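PDB 4OH1: L-iditol 2-dehydrogenase from Clostridium scindens, which probably acts as an NAD+-dependent, zinc-containing polyol dehydrogenase that oxidises L-iditol or related sugar alcohols. Local coordinates for residues Lys116-Ser121 with Gly297-Ala302; Glu167-Ser172 with Asp267-Ala272. One frame throughout, in Å; residues are numbered along the deposited sequence.

Read from the N terminus, the chain first reaches 116-121, in the cysteine-rich loop that binds one of the two zinc ions, and then 167-172, at the end of helix 156-168. Strand 266-270 brings it back to that helix end and closes contact 2. After strand 294-297 the chain meets the zinc loop and closes contact 1, so contact 2 nests inside the larger loop. Contact 1 ties the zinc lobe to the exit of the last strand of the parallel sheet, while contact 2 joins a helix end to the neighbouring strand. The two meet where Met298 packs on Phe271 and Val269, and both reach the second subunit.

Contact 1. Residues Lys116-Ser121 with Gly297-Ala302; sequences KVNLCS and GMIQGA. With ZN (zinc ion), chain C.
Asn118 faces the backbone of 299-302 and carries the tight part of this contact. Its ND2 donates to Ile299 O at 2.9 Å with an N-H...O angle of 162°. The acceptor lies close to the amide plane, and the bond runs nearly in line with the C=O. The side chain reaches it with CG tucked between the backbone N and the carbonyl carbon (chi1 64°), while CB presses on Gly301 O at 3.2 Å. Ala302 CB sits 3.6 Å from Asn118 OD1, so the amide is pinned between Ile299 O and this methyl. Gly301 N makes a weak bond back to Ile299 O around Gln300, whose positive phi fits a classic gamma turn; two donors thus converge on one carbonyl. Beside the amide, Leu119 CD2 meets Ile299 CG2 at 3.8 Å. The segment 116-121 belongs to the structural-zinc lobe known from medium-chain dehydrogenases: Cys120 SG binds the zinc ion together with Cys106, Cys109 and Cys112, and the lobe here rests on the chain leaving the nucleotide-binding-type sheet. The second subunit adds to the buried side, with Gln292 of that subunit accepting from Ile299 N. Packing is slacker where Val117 CG2 lies 4.2 Å from Ala302 CB, and along partly exposed Gln300. Its extended chain runs alongside Asn118, with Gln300 OE1 a loose 4.1 Å from Asn118 O, and also touches Tyr102 and Met123.

Contact 2. Residues Glu167-Ser172 with Asp267-Ala272; sequences EQAKIS and DAVYFA
Val269 points its CG2 methyl into the angle between Gln168 and Ala169, where helix 156-168 runs out, and so illustrates how a strand residue can pack against the end of a helix. That single methyl touches Ala169 CB at 3.7 Å and comes within 3.4 Å of Ala169 N. Gln168 approaches the same branch from its own side: its CG, anti to the backbone N (chi1 -179°), lies 3.7 Å from Val269 CG2, and the two side chains cross at a slant. The chain of Gln168 then bends at chi2, and it is the aliphatic part, not the amide, that meets the valine.

Two residues back along the strand, Asp267 turns its CB toward the helix end, 3.6 Å from Ala169 O. Lys170 is the residue that leaves helical geometry, with the positive phi of a Schellman motif, and its extended chain passes obliquely across the carboxylate. The methylene CD comes to 3.6 Å from Asp267 OD2, yet the ammonium ends 4.1 Å from Asp267 OD1, beyond a salt bridge. A water spans this gap, accepting from Lys170 NZ at 2.8 Å and donating to Asp267 OD1. The same oxygen is also bound by His296 NE2, so the carboxylate is held from the strand side, while the lysine, itself exposed, may add a modest electrostatic pull.

In the six-stranded parallel sheet, characteristic of the Rossmann-type fold, strand 266-270 runs between 242-247 and 294-297. Ala169 packs also on Leu246 of the first neighbour and Gln168 on His296 of the second, so the end of helix 156-168 lies over three adjacent strands.

Contact 1. Residues Lys116-Ser121 with Gly297-Ala302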
ATOM      1  N   LYS A 116       9.623  13.810   0.384  1.00 44.18           N
ATOM      2  CA  LYS A 116       8.403  14.549   0.630  1.00 43.39           C
ATOM      3  C   LYS A 116       8.630  16.008   0.242  1.00 42.02           C
ATOM      4  O   LYS A 116       8.602  16.905   1.056  1.00 42.08           O
ATOM      5  CB  LYS A 116       7.991  14.364   2.073  1.00 43.82           C
ATOM      6  CG  LYS A 116       7.901  12.883   2.482  1.00 48.97           C
ATOM      7  CD  LYS A 116       6.700  12.602   3.381  1.00 56.13           C
ATOM      8  CE  LYS A 116       6.914  11.434   4.323  1.00 59.13           C
ATOM      9  NZ  LYS A 116       7.839  11.904   5.377  1.00 62.33           N
ATOM     10  N   VAL A 117       8.885  16.226  -1.034  1.00 39.92           N
ATOM     11  CA  VAL A 117       9.333  17.537  -1.492  1.00 40.73           C
ATOM     12  C   VAL A 117       8.217  18.584  -1.356  1.00 42.25           C
ATOM     13  O   VAL A 117       8.503  19.749  -1.224  1.00 42.19           O
ATOM     14  CB  VAL A 117       9.879  17.485  -2.970  1.00 40.15           C
ATOM     15  CG1 VAL A 117      11.258  16.766  -3.071  1.00 38.25           C
ATOM     16  CG2 VAL A 117       8.888  16.842  -3.913  1.00 39.40           C
ATOM     17  N   ASN A 118       6.951  18.164  -1.402  1.00 39.61           N
ATOM     18  CA  ASN A 118       5.822  19.053  -1.111  1.00 39.61           C
ATOM     19  C   ASN A 118       5.766  19.590   0.309  1.00 46.58           C
ATOM     20  O   ASN A 118       4.991  20.522   0.569  1.00 50.14           O
ATOM     21  CB  ASN A 118       4.510  18.357  -1.424  1.00 43.55           C
ATOM     22  CG  ASN A 118       4.271  17.117  -0.533  1.00 45.66           C
ATOM     23  OD1 ASN A 118       5.147  16.238  -0.410  1.00 42.28           O
ATOM     24  ND2 ASN A 118       3.103  17.079   0.133  1.00 44.88           N
ATOM     25  N   LEU A 119       6.584  19.009   1.207  1.00 43.48           N
ATOM     26  CA  LEU A 119       6.775  19.492   2.571  1.00 44.66           C
ATOM     27  C   LEU A 119       8.144  20.112   2.697  1.00 44.93           C
ATOM     28  O   LEU A 119       8.660  20.236   3.800  1.00 44.53           O
ATOM     29  CB  LEU A 119       6.643  18.337   3.619  1.00 45.83           C
ATOM     30  CG  LEU A 119       5.419  17.429   3.467  1.00 46.55           C
ATOM     31  CD1 LEU A 119       5.499  16.274   4.446  1.00 47.26           C
ATOM     32  CD2 LEU A 119       4.124  18.240   3.641  1.00 47.06           C
ATOM     33  N   CYS A 120       8.759  20.496   1.587  1.00 43.39           N
ATOM     34  CA  CYS A 120      10.125  21.092   1.639  1.00 46.76           C
ATOM     35  C   CYS A 120      10.224  22.208   2.695  1.00 46.96           C
ATOM     36  O   CYS A 120       9.401  23.124   2.695  1.00 44.85           O
ATOM     37  CB  CYS A 120      10.587  21.640   0.245  1.00 41.81           C
ATOM     38  SG  CYS A 120      12.129  22.625   0.368  1.00 44.47           S
ATOM     39  N   SER A 121      11.237  22.144   3.559  1.00 49.11           N
ATOM     40  CA  SER A 121      11.506  23.257   4.526  1.00 54.25           C
ATOM     41  C   SER A 121      12.004  24.576   3.986  1.00 52.51           C
ATOM     42  O   SER A 121      11.908  25.562   4.676  1.00 53.55           O
ATOM     43  CB  SER A 121      12.591  22.862   5.524  1.00 58.45           C
ATOM     44  OG  SER A 121      12.216  21.704   6.173  1.00 61.16           O
ATOM     45  N   GLY A 297      -5.822  15.214   5.018  1.00 34.03           N
ATOM     46  CA  GLY A 297      -5.500  16.432   4.302  1.00 36.41           C
ATOM     47  C   GLY A 297      -4.694  16.178   3.024  1.00 40.73           C
ATOM     48  O   GLY A 297      -4.342  15.039   2.684  1.00 41.43           O
HETATM   49  N   MSE A 298      -4.383  17.266   2.326  1.00 49.40           N
HETATM   50  CA  MSE A 298      -3.675  17.231   1.039  1.00 50.84           C
HETATM   51  C   MSE A 298      -2.987  18.609   0.804  1.00 53.93           C
HETATM   52  O   MSE A 298      -3.675  19.633   0.616  1.00 51.43           O
HETATM   53  CB  MSE A 298      -4.683  16.921  -0.083  1.00 57.39           C
HETATM   54  CG  MSE A 298      -4.164  15.966  -1.189  1.00 59.29           C
HETATM   55 SE   MSE A 298      -2.658  16.777  -2.080  0.75 82.59          SE
HETATM   56  CE  MSE A 298      -3.712  18.124  -3.094  1.00 69.52           C
ATOM     57  N   ILE A 299      -1.648  18.639   0.842  1.00 54.74           N
ATOM     58  CA  ILE A 299      -0.907  19.850   0.396  1.00 59.53           C
ATOM     59  C   ILE A 299       0.041  19.657  -0.817  1.00 57.69           C
ATOM     60  O   ILE A 299       1.055  18.934  -0.766  1.00 50.31           O
ATOM     61  CB  ILE A 299      -0.125  20.600   1.536  1.00 61.87           C
ATOM     62  CG1 ILE A 299       0.385  21.979   0.973  1.00 67.70           C
ATOM     63  CG2 ILE A 299       0.968  19.671   2.165  1.00 59.62           C
ATOM     64  CD1 ILE A 299       0.404  23.208   1.907  1.00 63.08           C
ATOM     65  N   GLN A 300      -0.344  20.343  -1.894  1.00 56.00           N
ATOM     66  CA  GLN A 300       0.431  20.534  -3.141  1.00 59.18           C
ATOM     67  C   GLN A 300       0.470  19.322  -4.046  1.00 54.05           C
ATOM     68  O   GLN A 300       0.299  19.488  -5.248  1.00 57.47           O
ATOM     69  CB  GLN A 300       1.868  21.030  -2.901  1.00 57.60           C
ATOM     70  CG  GLN A 300       1.977  22.471  -2.468  1.00 60.37           C
ATOM     71  CD  GLN A 300       3.427  22.961  -2.402  1.00 62.33           C
ATOM     72  OE1 GLN A 300       4.338  22.383  -3.021  1.00 61.04           O
ATOM     73  NE2 GLN A 300       3.641  24.021  -1.639  1.00 61.62           N
ATOM     74  N   GLY A 301       0.682  18.132  -3.489  1.00 44.06           N
ATOM     75  CA  GLY A 301       1.025  16.966  -4.312  1.00 44.34           C
ATOM     76  C   GLY A 301       2.566  16.921  -4.500  1.00 49.00           C
ATOM     77  O   GLY A 301       3.269  17.952  -4.337  1.00 49.91           O
ATOM     78  N   ALA A 302       3.092  15.742  -4.817  1.00 42.45           N
ATOM     79  CA  ALA A 302       4.517  15.516  -5.013  1.00 44.72           C
ATOM     80  C   ALA A 302       4.725  14.549  -6.140  1.00 45.76           C
ATOM     81  O   ALA A 302       4.054  13.512  -6.160  1.00 40.38           O
ATOM     82  CB  ALA A 302       5.124  14.876  -3.779  1.00 44.62           C
TER
HETATM   83 ZN    ZN C 402      13.855  20.968   0.884  1.00 47.10          ZN

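Contact 2. Residues Glu167-Ser172 with Asp267-Ala272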
ATOM      1  N   GLU A 167      -6.037  10.140  -5.464  1.00 30.65           N
ATOM      2  CA  GLU A 167      -5.249   9.050  -4.977  1.00 29.05           C
ATOM      3  C   GLU A 167      -5.333   8.955  -3.504  1.00 30.11           C
ATOM      4  O   GLU A 167      -5.352   7.875  -2.951  1.00 32.14           O
ATOM      5  CB  GLU A 167      -3.794   9.243  -5.393  1.00 32.11           C
ATOM      6  CG  GLU A 167      -3.623   8.980  -6.859  1.00 36.53           C
ATOM      7  CD  GLU A 167      -2.250   9.330  -7.435  1.00 40.40           C
ATOM      8  OE1 GLU A 167      -1.440  10.011  -6.758  1.00 38.98           O
ATOM      9  OE2 GLU A 167      -2.003   8.923  -8.609  1.00 41.09           O
ATOM     10  N   GLN A 168      -5.360  10.086  -2.844  1.00 30.82           N
ATOM     11  CA  GLN A 168      -5.469  10.089  -1.397  1.00 31.39           C
ATOM     12  C   GLN A 168      -6.860   9.570  -0.918  1.00 29.83           C
ATOM     13  O   GLN A 168      -6.968   8.924   0.088  1.00 28.53           O
ATOM     14  CB  GLN A 168      -5.200  11.478  -0.877  1.00 33.73           C
ATOM     15  CG  GLN A 168      -5.259  11.595   0.608  1.00 34.17           C
ATOM     16  CD  GLN A 168      -4.225  10.719   1.310  1.00 41.04           C
ATOM     17  OE1 GLN A 168      -3.164  11.198   1.659  1.00 44.22           O
ATOM     18  NE2 GLN A 168      -4.566   9.452   1.583  1.00 45.04           N
ATOM     19  N   ALA A 169      -7.896   9.807  -1.690  1.00 28.84           N
ATOM     20  CA  ALA A 169      -9.219   9.267  -1.411  1.00 27.41           C
ATOM     21  C   ALA A 169      -9.348   7.813  -1.809  1.00 29.13           C
ATOM     22  O   ALA A 169     -10.402   7.170  -1.578  1.00 29.50           O
ATOM     23  CB  ALA A 169     -10.250  10.078  -2.192  1.00 29.21           C
ATOM     24  N   LYS A 170      -8.304   7.293  -2.450  1.00 29.43           N
ATOM     25  CA  LYS A 170      -8.269   5.901  -2.835  1.00 33.22           C
ATOM     26  C   LYS A 170      -9.390   5.511  -3.779  1.00 34.16           C
ATOM     27  O   LYS A 170      -9.967   4.427  -3.673  1.00 35.67           O
ATOM     28  CB  LYS A 170      -8.257   5.039  -1.590  1.00 35.85           C
ATOM     29  CG  LYS A 170      -6.995   5.354  -0.880  1.00 41.54           C
ATOM     30  CD  LYS A 170      -6.957   4.837   0.463  1.00 49.35           C
ATOM     31  CE  LYS A 170      -5.715   5.362   1.139  1.00 59.15           C
ATOM     32  NZ  LYS A 170      -5.440   4.401   2.239  1.00 64.73           N
ATOM     33  N   ILE A 171      -9.649   6.368  -4.748  1.00 28.58           N
ATOM     34  CA  ILE A 171     -10.669   6.040  -5.679  1.00 30.17           C
ATOM     35  C   ILE A 171     -10.195   4.823  -6.429  1.00 33.57           C
ATOM     36  O   ILE A 171      -9.061   4.786  -6.870  1.00 30.05           O
ATOM     37  CB  ILE A 171     -10.935   7.152  -6.628  1.00 32.21           C
ATOM     38  CG1 ILE A 171     -11.231   8.455  -5.837  1.00 32.31           C
ATOM     39  CG2 ILE A 171     -12.127   6.757  -7.489  1.00 31.45           C
ATOM     40  CD1 ILE A 171     -11.674   9.688  -6.772  1.00 33.61           C
ATOM     41  N   SER A 172     -11.028   3.798  -6.544  1.00 32.46           N
ATOM     42  CA  SER A 172     -10.620   2.589  -7.276  1.00 31.64           C
ATOM     43  C   SER A 172     -11.861   1.813  -7.659  1.00 31.59           C
ATOM     44  O   SER A 172     -12.983   2.219  -7.342  1.00 34.28           O
ATOM     45  CB  SER A 172      -9.676   1.743  -6.413  1.00 31.95           C
ATOM     46  OG  SER A 172     -10.254   1.429  -5.149  1.00 34.54           O
ATOM     47  N   ASP A 267     -12.686   7.005   2.961  1.00 30.60           N
ATOM     48  CA  ASP A 267     -11.602   7.988   2.958  1.00 30.49           C
ATOM     49  C   ASP A 267     -12.135   9.310   2.524  1.00 30.26           C
ATOM     50  O   ASP A 267     -12.656   9.464   1.402  1.00 30.57           O
ATOM     51  CB  ASP A 267     -10.460   7.602   2.039  1.00 30.98           C
ATOM     52  CG  ASP A 267      -9.756   6.370   2.488  1.00 33.00           C
ATOM     53  OD1 ASP A 267      -8.817   6.519   3.291  1.00 35.03           O
ATOM     54  OD2 ASP A 267     -10.130   5.257   2.034  1.00 34.16           O
ATOM     55  N   ALA A 268     -12.015  10.268   3.415  1.00 29.11           N
ATOM     56  CA  ALA A 268     -12.371  11.683   3.100  1.00 33.05           C
ATOM     57  C   ALA A 268     -11.112  12.545   3.001  1.00 32.08           C
ATOM     58  O   ALA A 268     -10.270  12.526   3.923  1.00 29.72           O
ATOM     59  CB  ALA A 268     -13.263  12.246   4.163  1.00 31.37           C
ATOM     60  N   VAL A 269     -11.060  13.368   1.947  1.00 29.09           N
ATOM     61  CA  VAL A 269      -9.917  14.217   1.660  1.00 30.24           C
ATOM     62  C   VAL A 269     -10.369  15.680   1.587  1.00 33.79           C
ATOM     63  O   VAL A 269     -11.237  16.054   0.788  1.00 30.52           O
ATOM     64  CB  VAL A 269      -9.251  13.850   0.350  1.00 31.99           C
ATOM     65  CG1 VAL A 269      -8.014  14.665   0.158  1.00 35.75           C
ATOM     66  CG2 VAL A 269      -8.822  12.388   0.373  1.00 34.62           C
ATOM     67  N   TYR A 270      -9.732  16.482   2.438  1.00 33.57           N
ATOM     68  CA  TYR A 270      -9.978  17.902   2.570  1.00 35.71           C
ATOM     69  C   TYR A 270      -8.795  18.618   1.983  1.00 34.02           C
ATOM     70  O   TYR A 270      -7.756  18.726   2.595  1.00 36.51           O
ATOM     71  CB  TYR A 270     -10.206  18.249   4.054  1.00 34.57           C
ATOM     72  CG  TYR A 270     -11.462  17.612   4.582  1.00 34.53           C
ATOM     73  CD1 TYR A 270     -12.701  18.218   4.443  1.00 36.28           C
ATOM     74  CD2 TYR A 270     -11.426  16.366   5.179  1.00 36.36           C
ATOM     75  CE1 TYR A 270     -13.887  17.602   4.925  1.00 35.70           C
ATOM     76  CE2 TYR A 270     -12.582  15.748   5.641  1.00 37.70           C
ATOM     77  CZ  TYR A 270     -13.805  16.379   5.532  1.00 36.13           C
ATOM     78  OH  TYR A 270     -14.921  15.714   5.962  1.00 34.11           O
ATOM     79  N   PHE A 271      -8.964  19.062   0.759  1.00 36.96           N
ATOM     80  CA  PHE A 271      -7.889  19.672  -0.043  1.00 42.34           C
ATOM     81  C   PHE A 271      -8.095  21.142  -0.384  1.00 41.20           C
ATOM     82  O   PHE A 271      -7.224  21.755  -0.976  1.00 43.25           O
ATOM     83  CB  PHE A 271      -7.681  18.868  -1.368  1.00 41.47           C
ATOM     84  CG  PHE A 271      -8.835  18.915  -2.306  1.00 40.94           C
ATOM     85  CD1 PHE A 271      -9.853  17.988  -2.229  1.00 41.28           C
ATOM     86  CD2 PHE A 271      -8.878  19.845  -3.332  1.00 44.07           C
ATOM     87  CE1 PHE A 271     -10.954  18.027  -3.133  1.00 41.62           C
ATOM     88  CE2 PHE A 271      -9.983  19.894  -4.235  1.00 42.96           C
ATOM     89  CZ  PHE A 271     -11.009  18.989  -4.127  1.00 42.19           C
ATOM     90  N   ALA A 272      -9.261  21.693  -0.056  1.00 44.35           N
ATOM     91  CA  ALA A 272      -9.519  23.095  -0.278  1.00 43.36           C
ATOM     92  C   ALA A 272      -8.689  23.954   0.667  1.00 48.09           C
ATOM     93  O   ALA A 272      -8.149  23.493   1.671  1.00 46.24           O
ATOM     94  CB  ALA A 272     -10.970  23.379  -0.089  1.00 46.32           C
TER
HETATM   95  O   HOH W   1      -7.341   4.715   4.306  1.00 49.20           O